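Local coordinates for glycoside hydrolase family protein (Novosphingobium sp. PP1Y, PDB 6Q2F), which probably hydrolyses terminal alpha-L-rhamnose from glycosides, acting as an alpha-L-rhamnosidase, at residues A633-Q638 against E772-D777; K790-G795 against R807-L812; G821-A826 against S843-L848; R861-Q866 against Q873-A878. All coordinates share one frame; numbering follows the deposited sequence.

Contact 1 (A633-Q638 against E772-D777); sequences AHLYGQ and ELLAND
With chi1 at -68° in Tyr636 and -63° in Leu773, each CG stands anti to its own carbonyl carbon, and the two side chains then meet at about a right angle. The branch that does the touching is CD1 of Leu773, which sits over the centre of the Tyr636 ring in a CH-pi contact, 3.5 Å from the centroid and only 14° off the ring normal. The same methyl also rests against CB of Leu635, at 3.8 Å from Leu773 CD1, so one leucine branch fills the angle between two consecutive side chains. Farther along, Leu635 CD2 and Leu774 CD2 approach more loosely, at 4.3 Å. The tyrosine hydroxyl bonds to Asn768 on helix 767-773, which fixes the far end of the ring against the element that brings Leu773. Helix 620-636 is one of the helices of the (beta/alpha)8 barrel, and the contact seats it on the alpha/beta unit built on the mixed sheet that includes strand 788-794. With an alanine here in place of Tyr636, Leu773 CD1 is likely to lose the ring face it rests on, and Asn768 its hydroxyl partner. The chemistry is dispersion across the segments, oriented by a polar anchor at the ring's end.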
loop_
_atom_site.group_PDB
_atom_site.type_symbol
_atom_site.label_atom_id
_atom_site.label_comp_id
_atom_site.label_asym_id
_atom_site.label_seq_id
_atom_site.Cartn_x
_atom_site.Cartn_y
_atom_site.Cartn_z
ATOM N N ALA A 633 6.634 1.408 -12.282
ATOM C CA ALA A 633 7.794 2.191 -12.688
ATOM C C ALA A 633 8.605 1.485 -13.772
ATOM O O ALA A 633 9.204 2.142 -14.623
ATOM C CB ALA A 633 8.672 2.491 -11.478
ATOM N N HIS A 634 8.668 0.152 -13.730
ATOM C CA HIS A 634 9.403 -0.577 -14.762
ATOM C C HIS A 634 8.656 -0.525 -16.091
ATOM O O HIS A 634 9.250 -0.249 -17.140
ATOM C CB HIS A 634 9.627 -2.038 -14.338
ATOM C CG HIS A 634 10.345 -2.201 -13.035
ATOM N ND1 HIS A 634 10.326 -3.386 -12.329
ATOM C CD2 HIS A 634 11.099 -1.342 -12.305
ATOM C CE1 HIS A 634 11.030 -3.252 -11.218
ATOM N NE2 HIS A 634 11.519 -2.023 -11.186
ATOM N N LEU A 635 7.352 -0.780 -16.059
ATOM C CA LEU A 635 6.572 -0.848 -17.287
ATOM C C LEU A 635 6.328 0.531 -17.888
ATOM O O LEU A 635 6.537 0.719 -19.090
ATOM C CB LEU A 635 5.256 -1.576 -17.016
ATOM C CG LEU A 635 5.559 -3.070 -16.943
ATOM C CD1 LEU A 635 4.661 -3.730 -15.953
ATOM C CD2 LEU A 635 5.371 -3.701 -18.326
ATOM N N TYR A 636 5.934 1.520 -17.077
ATOM C CA TYR A 636 5.569 2.816 -17.641
ATOM C C TYR A 636 6.734 3.791 -17.695
ATOM O O TYR A 636 6.552 4.919 -18.157
ATOM C CB TYR A 636 4.378 3.419 -16.870
ATOM C CG TYR A 636 3.117 2.617 -17.112
ATOM C CD1 TYR A 636 2.851 1.473 -16.367
ATOM C CD2 TYR A 636 2.202 2.985 -18.119
ATOM C CE1 TYR A 636 1.715 0.722 -16.601
ATOM C CE2 TYR A 636 1.063 2.218 -18.374
ATOM C CZ TYR A 636 0.822 1.098 -17.610
ATOM O OH TYR A 636 -0.292 0.334 -17.825
ATOM N N GLY A 637 7.924 3.379 -17.254
ATOM C CA GLY A 637 9.127 4.151 -17.487
ATOM C C GLY A 637 9.419 5.256 -16.497
ATOM O O GLY A 637 10.331 6.053 -16.737
ATOM N N GLN A 638 8.723 5.310 -15.380
ATOM C CA GLN A 638 9.020 6.285 -14.356
ATOM C C GLN A 638 10.392 6.009 -13.756
ATOM O O GLN A 638 11.101 6.907 -13.433
ATOM C CB GLN A 638 7.955 6.331 -13.286
ATOM C CG GLN A 638 6.616 6.801 -13.766
ATOM C CD GLN A 638 5.705 5.673 -14.140
ATOM O OE1 GLN A 638 6.144 4.600 -14.484
ATOM N NE2 GLN A 638 4.444 5.905 -14.040
ATOM N N GLU A 772 -1.677 -2.349 -23.928
ATOM C CA GLU A 772 -1.210 -1.078 -24.470
ATOM C C GLU A 772 0.301 -0.936 -24.543
ATOM O O GLU A 772 0.785 -0.137 -25.350
ATOM C CB GLU A 772 -1.744 0.094 -23.631
ATOM C CG GLU A 772 -3.263 0.131 -23.474
ATOM C CD GLU A 772 -3.973 0.602 -24.733
ATOM O OE1 GLU A 772 -3.302 1.189 -25.614
ATOM O OE2 GLU A 772 -5.201 0.391 -24.838
ATOM N N LEU A 773 1.059 -1.655 -23.715
ATOM C CA LEU A 773 2.501 -1.459 -23.627
ATOM C C LEU A 773 3.297 -2.527 -24.369
ATOM O O LEU A 773 4.280 -2.210 -25.042
ATOM C CB LEU A 773 2.959 -1.453 -22.162
ATOM C CG LEU A 773 2.418 -0.330 -21.265
ATOM C CD1 LEU A 773 3.008 -0.418 -19.867
ATOM C CD2 LEU A 773 2.668 1.049 -21.903
ATOM N N LEU A 774 2.890 -3.789 -24.234
ATOM C CA LEU A 774 3.713 -4.908 -24.652
ATOM C C LEU A 774 3.621 -5.095 -26.157
ATOM O O LEU A 774 2.531 -5.080 -26.731
ATOM C CB LEU A 774 3.267 -6.183 -23.942
ATOM C CG LEU A 774 3.437 -6.201 -22.433
ATOM C CD1 LEU A 774 3.163 -7.595 -21.917
ATOM C CD2 LEU A 774 4.854 -5.775 -22.103
ATOM N N ALA A 775 4.779 -5.273 -26.784
ATOM C CA ALA A 775 4.876 -5.536 -28.206
ATOM C C ALA A 775 5.854 -6.676 -28.428
ATOM O O ALA A 775 6.685 -6.976 -27.568
ATOM C CB ALA A 775 5.324 -4.295 -28.977
ATOM N N ASN A 776 5.747 -7.311 -29.598
ATOM C CA ASN A 776 6.656 -8.397 -29.939
ATOM C C ASN A 776 8.041 -7.856 -30.278
ATOM O O ASN A 776 8.179 -6.843 -30.964
ATOM C CB ASN A 776 6.127 -9.194 -31.137
ATOM C CG ASN A 776 4.784 -9.858 -30.864
ATOM O OD1 ASN A 776 3.768 -9.472 -31.426
ATOM N ND2 ASN A 776 4.792 -10.892 -30.025
ATOM N N ASP A 777 9.075 -8.539 -29.802
ATOM C CA ASP A 777 10.433 -8.325 -30.311
ATOM C C ASP A 777 11.040 -9.722 -30.397
ATOM O O ASP A 777 11.597 -10.242 -29.415
ATOM C CB ASP A 777 11.249 -7.385 -29.429
ATOM C CG ASP A 777 12.655 -7.137 -29.983
ATOM O OD1 ASP A 777 12.763 -6.850 -31.197
ATOM O OD2 ASP A 777 13.643 -7.228 -29.216
#

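Contact 2 (K790-G795 against R807-L812); sequences KTIYLG and RKLAAL
Ile792 turns its side chain toward helix 803-814 and makes most of the contact from the strand. Its CD1 methyl lies 3.8 Å from Leu809 CD1, while its other branch, CG2, approaches the same leucine methyl at 4.1 Å, so Leu809 CD1 is held against both arms of the isoleucine. The extended end of Ile792, with CD1 anti to CA (chi2 168°), carries that methyl on to Leu812, whose CD1 it meets at 4.2 Å; here the two side chains cross at about a right angle. Leu809 and Leu812 stand three residues apart, nearly one helical turn, and therefore present neighbouring methyls to a single isoleucine. This is the strand-to-helix interface of a beta-alpha-beta crossover: strand 788-794 leads into helix 803-814, which returns the chain to the parallel strand 818-820. The helix runs back over the strand at 145° between their directions, with the axes 11.2 Å apart at their closest. One residue on, Tyr793 belongs to the other side of the strand, where its ring meets that of Tyr736. Leu794 is again directed at the helix, and its CD2 comes within 4.2 Å of Leu809 CD2. The side chain of Leu809 also touches Val819, on the strand to which the crossover returns.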
loop_
_atom_site.group_PDB
_atom_site.type_symbol
_atom_site.label_atom_id
_atom_site.label_comp_id
_atom_site.label_asym_id
_atom_site.label_seq_id
_atom_site.Cartn_x
_atom_site.Cartn_y
_atom_site.Cartn_z
ATOM N N LYS A 790 10.653 -12.593 -21.344
ATOM C CA LYS A 790 10.623 -13.845 -22.088
ATOM C C LYS A 790 9.217 -14.409 -22.201
ATOM O O LYS A 790 8.932 -15.140 -23.155
ATOM C CB LYS A 790 11.520 -14.899 -21.424
ATOM C CG LYS A 790 12.907 -14.417 -21.081
ATOM C CD LYS A 790 13.667 -13.939 -22.295
ATOM C CE LYS A 790 13.811 -15.013 -23.357
ATOM N NZ LYS A 790 14.635 -14.491 -24.493
ATOM N N THR A 791 8.333 -14.101 -21.255
ATOM C CA THR A 791 7.021 -14.732 -21.256
ATOM C C THR A 791 6.049 -13.935 -20.399
ATOM O O THR A 791 6.447 -13.163 -19.520
ATOM C CB THR A 791 7.093 -16.167 -20.736
ATOM O OG1 THR A 791 5.813 -16.784 -20.881
ATOM C CG2 THR A 791 7.453 -16.153 -19.261
ATOM N N ILE A 792 4.768 -14.135 -20.681
ATOM C CA ILE A 792 3.672 -13.715 -19.825
ATOM C C ILE A 792 3.264 -14.932 -19.022
ATOM O O ILE A 792 3.145 -16.030 -19.574
ATOM C CB ILE A 792 2.478 -13.189 -20.649
ATOM C CG1 ILE A 792 2.796 -11.824 -21.256
ATOM C CG2 ILE A 792 1.219 -13.115 -19.788
ATOM C CD1 ILE A 792 1.791 -11.373 -22.313
ATOM N N TYR A 793 3.047 -14.751 -17.732
ATOM C CA TYR A 793 2.525 -15.813 -16.884
ATOM C C TYR A 793 1.088 -15.481 -16.499
ATOM O O TYR A 793 0.803 -14.357 -16.089
ATOM C CB TYR A 793 3.393 -15.982 -15.641
ATOM C CG TYR A 793 2.875 -17.048 -14.729
ATOM C CD1 TYR A 793 3.150 -18.385 -14.977
ATOM C CD2 TYR A 793 2.110 -16.723 -13.610
ATOM C CE1 TYR A 793 2.672 -19.382 -14.142
ATOM C CE2 TYR A 793 1.627 -17.715 -12.770
ATOM C CZ TYR A 793 1.902 -19.044 -13.045
ATOM O OH TYR A 793 1.417 -20.040 -12.226
ATOM N N LEU A 794 0.186 -16.457 -16.635
ATOM C CA LEU A 794 -1.221 -16.229 -16.295
ATOM C C LEU A 794 -1.419 -16.629 -14.843
ATOM O O LEU A 794 -1.536 -17.812 -14.526
ATOM C CB LEU A 794 -2.153 -17.004 -17.219
ATOM C CG LEU A 794 -1.982 -16.676 -18.701
ATOM C CD1 LEU A 794 -2.991 -17.449 -19.497
ATOM C CD2 LEU A 794 -2.135 -15.179 -18.955
ATOM N N GLY A 795 -1.460 -15.636 -13.958
ATOM C CA GLY A 795 -1.644 -15.898 -12.544
ATOM C C GLY A 795 -2.809 -15.114 -11.983
ATOM O O GLY A 795 -3.703 -14.708 -12.738
ATOM N N ARG A 807 -7.965 -11.394 -26.724
ATOM C CA ARG A 807 -7.585 -10.944 -28.057
ATOM C C ARG A 807 -6.142 -10.469 -28.084
ATOM O O ARG A 807 -5.360 -10.849 -28.963
ATOM C CB ARG A 807 -8.501 -9.814 -28.506
ATOM C CG ARG A 807 -9.816 -10.272 -29.118
ATOM C CD ARG A 807 -10.782 -9.079 -29.204
ATOM N NE ARG A 807 -11.924 -9.372 -30.057
ATOM C CZ ARG A 807 -12.952 -8.555 -30.225
ATOM N NH1 ARG A 807 -12.976 -7.394 -29.581
ATOM N NH2 ARG A 807 -13.946 -8.898 -31.034
ATOM N N LYS A 808 -5.783 -9.602 -27.139
ATOM C CA LYS A 808 -4.429 -9.070 -27.122
ATOM C C LYS A 808 -3.422 -10.169 -26.834
ATOM O O LYS A 808 -2.349 -10.221 -27.444
ATOM C CB LYS A 808 -4.306 -7.953 -26.088
ATOM C CG LYS A 808 -3.037 -7.156 -26.283
ATOM C CD LYS A 808 -3.116 -6.286 -27.547
ATOM C CE LYS A 808 -1.731 -5.788 -27.955
ATOM N NZ LYS A 808 -1.758 -4.813 -29.088
ATOM N N LEU A 809 -3.761 -11.067 -25.918
ATOM C CA LEU A 809 -2.857 -12.156 -25.579
ATOM C C LEU A 809 -2.644 -13.069 -26.778
ATOM O O LEU A 809 -1.504 -13.414 -27.114
ATOM C CB LEU A 809 -3.427 -12.919 -24.394
ATOM C CG LEU A 809 -2.544 -13.944 -23.729
ATOM C CD1 LEU A 809 -1.503 -13.233 -22.833
ATOM C CD2 LEU A 809 -3.446 -14.871 -22.943
ATOM N N ALA A 810 -3.734 -13.445 -27.453
ATOM C CA ALA A 810 -3.619 -14.246 -28.667
ATOM C C ALA A 810 -2.796 -13.529 -29.724
ATOM O O ALA A 810 -1.990 -14.157 -30.418
ATOM C CB ALA A 810 -5.007 -14.582 -29.219
ATOM N N ALA A 811 -2.989 -12.217 -29.873
ATOM C CA ALA A 811 -2.261 -11.503 -30.915
ATOM C C ALA A 811 -0.765 -11.470 -30.605
ATOM O O ALA A 811 0.070 -11.602 -31.510
ATOM C CB ALA A 811 -2.816 -10.086 -31.072
ATOM N N LEU A 812 -0.403 -11.311 -29.330
ATOM C CA LEU A 812 1.012 -11.321 -28.979
ATOM C C LEU A 812 1.616 -12.703 -29.197
ATOM O O LEU A 812 2.711 -12.823 -29.756
ATOM C CB LEU A 812 1.201 -10.869 -27.533
ATOM C CG LEU A 812 0.837 -9.414 -27.228
ATOM C CD1 LEU A 812 0.795 -9.188 -25.725
ATOM C CD2 LEU A 812 1.840 -8.471 -27.878
#

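Contact 3 (G821-A826 against S843-L848); sequences GKAPIA and SLVARL
Pro824 meets Val845 with a corner of its puckered pyrrolidine ring: the leading atom is CG, which lies 4.0 Å from Val845 CG2. The pucker is C-gamma endo, and CD of Pro824 follows behind CG at 4.4 Å from the same Val845 CG2. The flat group beside it is the indole of Trp849, just beyond the helical segment; its side chain touches both Ala823 and Pro824, and its NE1 bonds to the carbonyl oxygen of Gly821. The loop is therefore approached by two residues from the end of helix 838-848 and its continuation.

Val845 works as a two-pronged fork. Its CG1 branch, placed anti to the backbone nitrogen (chi1 169°), reaches the CB methyl of Ala823 at 3.9 Å, while CG2 is given to the proline. Two consecutive loop residues thus receive one branch each, and the small alanine lets the backbones come close, with 6.5 Å between Ala823 CA and Val845 CA. Leu806 of helix 803-814 touches Val845 too, and Met801 touches Pro824, so the pair is set within a wider apolar cluster.

In terms of the fold, the contact joins the loop that leaves the parallel strand 818-820 to a helix lying farther along the chain, on the way to strand 860-863. No hydrogen bond crosses between the two segments, and proline offers no backbone N-H. What holds them together is dispersion between methyl and methylene groups, which sets no direction of its own; the loop's polar bonds to Trp849 and Gln866 are likely to fix its position.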
loop_
_atom_site.group_PDB
_atom_site.type_symbol
_atom_site.label_atom_id
_atom_site.label_comp_id
_atom_site.label_asym_id
_atom_site.label_seq_id
_atom_site.Cartn_x
_atom_site.Cartn_y
_atom_site.Cartn_z
ATOM N N GLY A 821 0.631 -20.605 -18.880
ATOM C CA GLY A 821 -0.579 -20.598 -18.087
ATOM C C GLY A 821 -1.615 -21.523 -18.669
ATOM O O GLY A 821 -1.546 -21.942 -19.823
ATOM N N LYS A 822 -2.613 -21.822 -17.851
ATOM C CA LYS A 822 -3.706 -22.670 -18.279
ATOM C C LYS A 822 -4.850 -21.823 -18.823
ATOM O O LYS A 822 -4.985 -20.628 -18.515
ATOM C CB LYS A 822 -4.172 -23.565 -17.130
ATOM C CG LYS A 822 -3.164 -24.682 -16.849
ATOM C CD LYS A 822 -3.495 -25.515 -15.622
ATOM C CE LYS A 822 -2.451 -26.614 -15.442
ATOM N NZ LYS A 822 -2.573 -27.325 -14.133
ATOM N N ALA A 823 -5.654 -22.455 -19.671
ATOM C CA ALA A 823 -6.715 -21.749 -20.367
ATOM C C ALA A 823 -7.689 -21.121 -19.370
ATOM O O ALA A 823 -8.083 -21.770 -18.394
ATOM C CB ALA A 823 -7.458 -22.711 -21.301
ATOM N N PRO A 824 -8.112 -19.878 -19.590
ATOM C CA PRO A 824 -9.176 -19.312 -18.758
ATOM C C PRO A 824 -10.469 -20.088 -18.950
ATOM O O PRO A 824 -10.669 -20.758 -19.964
ATOM C CB PRO A 824 -9.299 -17.882 -19.277
ATOM C CG PRO A 824 -8.939 -18.010 -20.709
ATOM C CD PRO A 824 -7.797 -18.998 -20.731
ATOM N N ILE A 825 -11.350 -19.992 -17.956
ATOM C CA ILE A 825 -12.569 -20.787 -17.960
ATOM C C ILE A 825 -13.805 -19.962 -18.300
ATOM O O ILE A 825 -14.840 -20.547 -18.645
ATOM C CB ILE A 825 -12.788 -21.505 -16.613
ATOM C CG1 ILE A 825 -13.026 -20.495 -15.501
ATOM C CG2 ILE A 825 -11.581 -22.375 -16.264
ATOM C CD1 ILE A 825 -13.218 -21.139 -14.154
ATOM N N ALA A 826 -13.736 -18.636 -18.217
ATOM C CA ALA A 826 -14.915 -17.823 -18.500
ATOM C C ALA A 826 -14.496 -16.376 -18.709
ATOM O O ALA A 826 -13.420 -15.958 -18.278
ATOM C CB ALA A 826 -15.945 -17.907 -17.365
ATOM N N SER A 843 -13.077 -19.590 -29.671
ATOM C CA SER A 843 -12.129 -19.920 -30.731
ATOM C C SER A 843 -10.709 -19.588 -30.300
ATOM O O SER A 843 -9.775 -20.361 -30.538
ATOM C CB SER A 843 -12.482 -19.169 -32.016
ATOM O OG SER A 843 -13.768 -19.532 -32.472
ATOM N N LEU A 844 -10.530 -18.428 -29.667
ATOM C CA LEU A 844 -9.202 -18.023 -29.240
ATOM C C LEU A 844 -8.680 -18.949 -28.152
ATOM O O LEU A 844 -7.499 -19.307 -28.154
ATOM C CB LEU A 844 -9.222 -16.568 -28.765
ATOM C CG LEU A 844 -9.425 -15.556 -29.897
ATOM C CD1 LEU A 844 -9.543 -14.146 -29.347
ATOM C CD2 LEU A 844 -8.269 -15.630 -30.879
ATOM N N VAL A 845 -9.547 -19.359 -27.220
ATOM C CA VAL A 845 -9.104 -20.319 -26.217
ATOM C C VAL A 845 -8.692 -21.619 -26.893
ATOM O O VAL A 845 -7.635 -22.180 -26.589
ATOM C CB VAL A 845 -10.189 -20.544 -25.151
ATOM C CG1 VAL A 845 -9.827 -21.740 -24.282
ATOM C CG2 VAL A 845 -10.326 -19.300 -24.270
ATOM N N ALA A 846 -9.495 -22.103 -27.848
ATOM C CA ALA A 846 -9.140 -23.347 -28.527
ATOM C C ALA A 846 -7.824 -23.212 -29.286
ATOM O O ALA A 846 -7.059 -24.171 -29.364
ATOM C CB ALA A 846 -10.270 -23.803 -29.474
ATOM N N ARG A 847 -7.525 -22.026 -29.824
ATOM C CA ARG A 847 -6.288 -21.867 -30.586
ATOM C C ARG A 847 -5.069 -21.838 -29.671
ATOM O O ARG A 847 -4.053 -22.483 -29.962
ATOM C CB ARG A 847 -6.333 -20.601 -31.448
ATOM C CG ARG A 847 -5.313 -20.661 -32.593
ATOM C CD ARG A 847 -5.160 -19.342 -33.348
ATOM N NE ARG A 847 -3.984 -19.413 -34.214
ATOM C CZ ARG A 847 -3.615 -18.469 -35.076
ATOM N NH1 ARG A 847 -4.325 -17.364 -35.209
ATOM N NH2 ARG A 847 -2.531 -18.638 -35.818
ATOM N N LEU A 848 -5.140 -21.095 -28.566
ATOM C CA LEU A 848 -3.974 -21.007 -27.697
ATOM C C LEU A 848 -3.805 -22.254 -26.849
ATOM O O LEU A 848 -2.686 -22.549 -26.421
ATOM C CB LEU A 848 -4.047 -19.782 -26.774
ATOM C CG LEU A 848 -4.121 -18.377 -27.346
ATOM C CD1 LEU A 848 -3.567 -17.343 -26.384
ATOM C CD2 LEU A 848 -3.452 -18.295 -28.692
#

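Contact 4 (R861-Q866 against Q873-A878); sequences RVIASQ and QAMDVA
Ile863 and the selenomethionine Met875 form the close apolar part of this contact, where the terminal methyls meet at 3.7 Å between Ile863 CD1 and Met875 CE. Met875 is bent at its last torsion (chi3 -125°), which brings its end methyl to the isoleucine; its CG lies 4.0 Å from Ile863 CD1 as well. The selenomethionine also touches Thr818 and Val820 of the neighbouring parallel strand.

The outer part is polar and more open. Arg861 reaches out with its chain extended from CG to NE, and both terminal nitrogens approach one carbonyl oxygen: NH1 bonds to Ala874 O at 3.2 Å with a bent N-H...O angle of 142°, and NH2 makes a weak bond to the same Ala874 O at 3.3 Å. NH1 stands above the carbonyl plane, 43° out of it, while the oxygen lies near the edge of the guanidinium. One face of that group is covered by Ile863 CD1, 3.7 Å above the plane toward its rim. On the exposed side, Ala874 CB is 4.0 Å from Arg861 NH2. NE is engaged elsewhere, in a salt bridge with Asp854.

Ala874 lies in the last turn of helix 868-874, and the chain leaves it by a Schellman motif with positive phi at Asp876. A leucine in place of Arg861 would probably leave Ala874 O without these two donors and Asp854 without its charged mate. The chemistry implies that a cation, steadied by Asp854, meets the carbonyl end of a helix, whose dipole is likely to favour it.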
loop_
_atom_site.group_PDB
_atom_site.type_symbol
_atom_site.label_atom_id
_atom_site.label_comp_id
_atom_site.label_asym_id
_atom_site.label_seq_id
_atom_site.Cartn_x
_atom_site.Cartn_y
_atom_site.Cartn_z
ATOM N N ARG A 861 4.158 -19.340 -28.693
ATOM C CA ARG A 861 4.112 -20.581 -27.935
ATOM C C ARG A 861 3.292 -20.393 -26.671
ATOM O O ARG A 861 3.400 -19.370 -26.001
ATOM C CB ARG A 861 5.537 -21.036 -27.604
ATOM C CG ARG A 861 5.646 -22.287 -26.772
ATOM C CD ARG A 861 7.111 -22.592 -26.539
ATOM N NE ARG A 861 7.325 -23.905 -25.943
ATOM C CZ ARG A 861 8.519 -24.360 -25.585
ATOM N NH1 ARG A 861 9.591 -23.599 -25.766
ATOM N NH2 ARG A 861 8.638 -25.560 -25.035
ATOM N N VAL A 862 2.479 -21.388 -26.350
ATOM C CA VAL A 862 1.642 -21.392 -25.157
ATOM C C VAL A 862 1.959 -22.669 -24.398
ATOM O O VAL A 862 1.702 -23.773 -24.897
ATOM C CB VAL A 862 0.144 -21.323 -25.489
ATOM C CG1 VAL A 862 -0.694 -21.452 -24.207
ATOM C CG2 VAL A 862 -0.189 -20.039 -26.235
ATOM N N ILE A 863 2.507 -22.523 -23.196
ATOM C CA ILE A 863 2.827 -23.646 -22.321
ATOM C C ILE A 863 1.749 -23.704 -21.238
ATOM O O ILE A 863 1.669 -22.822 -20.379
ATOM C CB ILE A 863 4.230 -23.502 -21.721
ATOM C CG1 ILE A 863 5.251 -23.306 -22.840
ATOM C CG2 ILE A 863 4.579 -24.716 -20.879
ATOM C CD1 ILE A 863 6.684 -23.143 -22.342
ATOM N N ALA A 864 0.912 -24.741 -21.281
ATOM C CA ALA A 864 -0.248 -24.857 -20.398
ATOM C C ALA A 864 0.198 -25.411 -19.048
ATOM O O ALA A 864 -0.083 -26.544 -18.663
ATOM C CB ALA A 864 -1.329 -25.721 -21.043
ATOM N N SER A 865 0.902 -24.559 -18.322
ATOM C CA SER A 865 1.516 -24.923 -17.060
ATOM C C SER A 865 1.317 -23.787 -16.073
ATOM O O SER A 865 1.093 -22.635 -16.459
ATOM C CB SER A 865 3.015 -25.219 -17.247
ATOM O OG SER A 865 3.663 -25.459 -16.026
ATOM N N GLN A 866 1.376 -24.134 -14.788
ATOM C CA GLN A 866 1.426 -23.164 -13.701
ATOM C C GLN A 866 2.730 -23.326 -12.916
ATOM O O GLN A 866 2.808 -22.992 -11.732
ATOM C CB GLN A 866 0.207 -23.303 -12.788
ATOM C CG GLN A 866 -1.165 -23.244 -13.519
ATOM C CD GLN A 866 -1.503 -21.861 -14.112
ATOM O OE1 GLN A 866 -2.349 -21.746 -15.007
ATOM N NE2 GLN A 866 -0.852 -20.817 -13.611
ATOM N N GLN A 873 12.625 -23.249 -18.119
ATOM C CA GLN A 873 13.587 -24.284 -18.475
ATOM C C GLN A 873 13.278 -24.853 -19.856
ATOM O O GLN A 873 14.180 -25.016 -20.689
ATOM C CB GLN A 873 13.575 -25.373 -17.405
ATOM C CG GLN A 873 14.719 -26.374 -17.465
ATOM C CD GLN A 873 14.739 -27.248 -16.226
ATOM O OE1 GLN A 873 15.786 -27.453 -15.603
ATOM N NE2 GLN A 873 13.565 -27.744 -15.840
ATOM N N ALA A 874 11.998 -25.121 -20.134
ATOM C CA ALA A 874 11.627 -25.662 -21.440
ATOM C C ALA A 874 11.761 -24.647 -22.564
ATOM O O ALA A 874 11.652 -25.031 -23.733
ATOM C CB ALA A 874 10.198 -26.204 -21.405
HETATM N N MSE A 875 11.960 -23.377 -22.244
HETATM C CA MSE A 875 12.237 -22.353 -23.245
HETATM C C MSE A 875 13.724 -22.118 -23.386
HETATM O O MSE A 875 14.150 -21.232 -24.123
HETATM C CB MSE A 875 11.585 -21.015 -22.860
HETATM C CG MSE A 875 10.088 -21.020 -22.855
HETATM SE SE MSE A 875 9.435 -19.379 -21.976
HETATM C CE MSE A 875 8.389 -20.302 -20.713
ATOM N N ASP A 876 14.506 -22.885 -22.628
ATOM C CA ASP A 876 15.962 -22.761 -22.619
ATOM C C ASP A 876 16.391 -21.381 -22.121
ATOM O O ASP A 876 17.335 -20.781 -22.632
ATOM C CB ASP A 876 16.550 -23.058 -24.007
ATOM C CG ASP A 876 18.056 -23.264 -23.974
ATOM O OD1 ASP A 876 18.561 -23.838 -22.982
ATOM O OD2 ASP A 876 18.740 -22.851 -24.936
ATOM N N VAL A 877 15.684 -20.865 -21.115
ATOM C CA VAL A 877 16.042 -19.601 -20.484
ATOM C C VAL A 877 16.741 -19.919 -19.170
ATOM O O VAL A 877 16.110 -20.398 -18.222
ATOM C CB VAL A 877 14.819 -18.703 -20.267
ATOM C CG1 VAL A 877 15.234 -17.416 -19.572
ATOM C CG2 VAL A 877 14.181 -18.379 -21.604
ATOM N N ALA A 878 18.041 -19.640 -19.110
ATOM C CA ALA A 878 18.826 -19.947 -17.922
ATOM C C ALA A 878 18.406 -19.055 -16.747
ATOM O O ALA A 878 17.995 -17.912 -16.941
ATOM C CB ALA A 878 20.320 -19.761 -18.202
#

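How the contacts relate
Contacts 2, 3 and 4 follow one another through a single alpha/beta unit built on the mixed sheet that includes strand 788-794, and contact 1 ties that unit to the barrel. Contacts 1 and 2 have centres 14 Å apart and are joined by Asn776 ND2, 2.9 Å from Leu812 O. Contacts 2 and 3, about 11 Å apart between centres, share a helix-helix face where Ala810 CB lies 3.8 Å from Leu844 CD2. Gln866 of contact 4 links two others: its NE2 is 2.8 Å from Tyr793 OH, and its OE1 is 2.9 Å from Lys822 N. The sodium site, including Glu644, belongs to the barrel, and none of its residues lies in these segments.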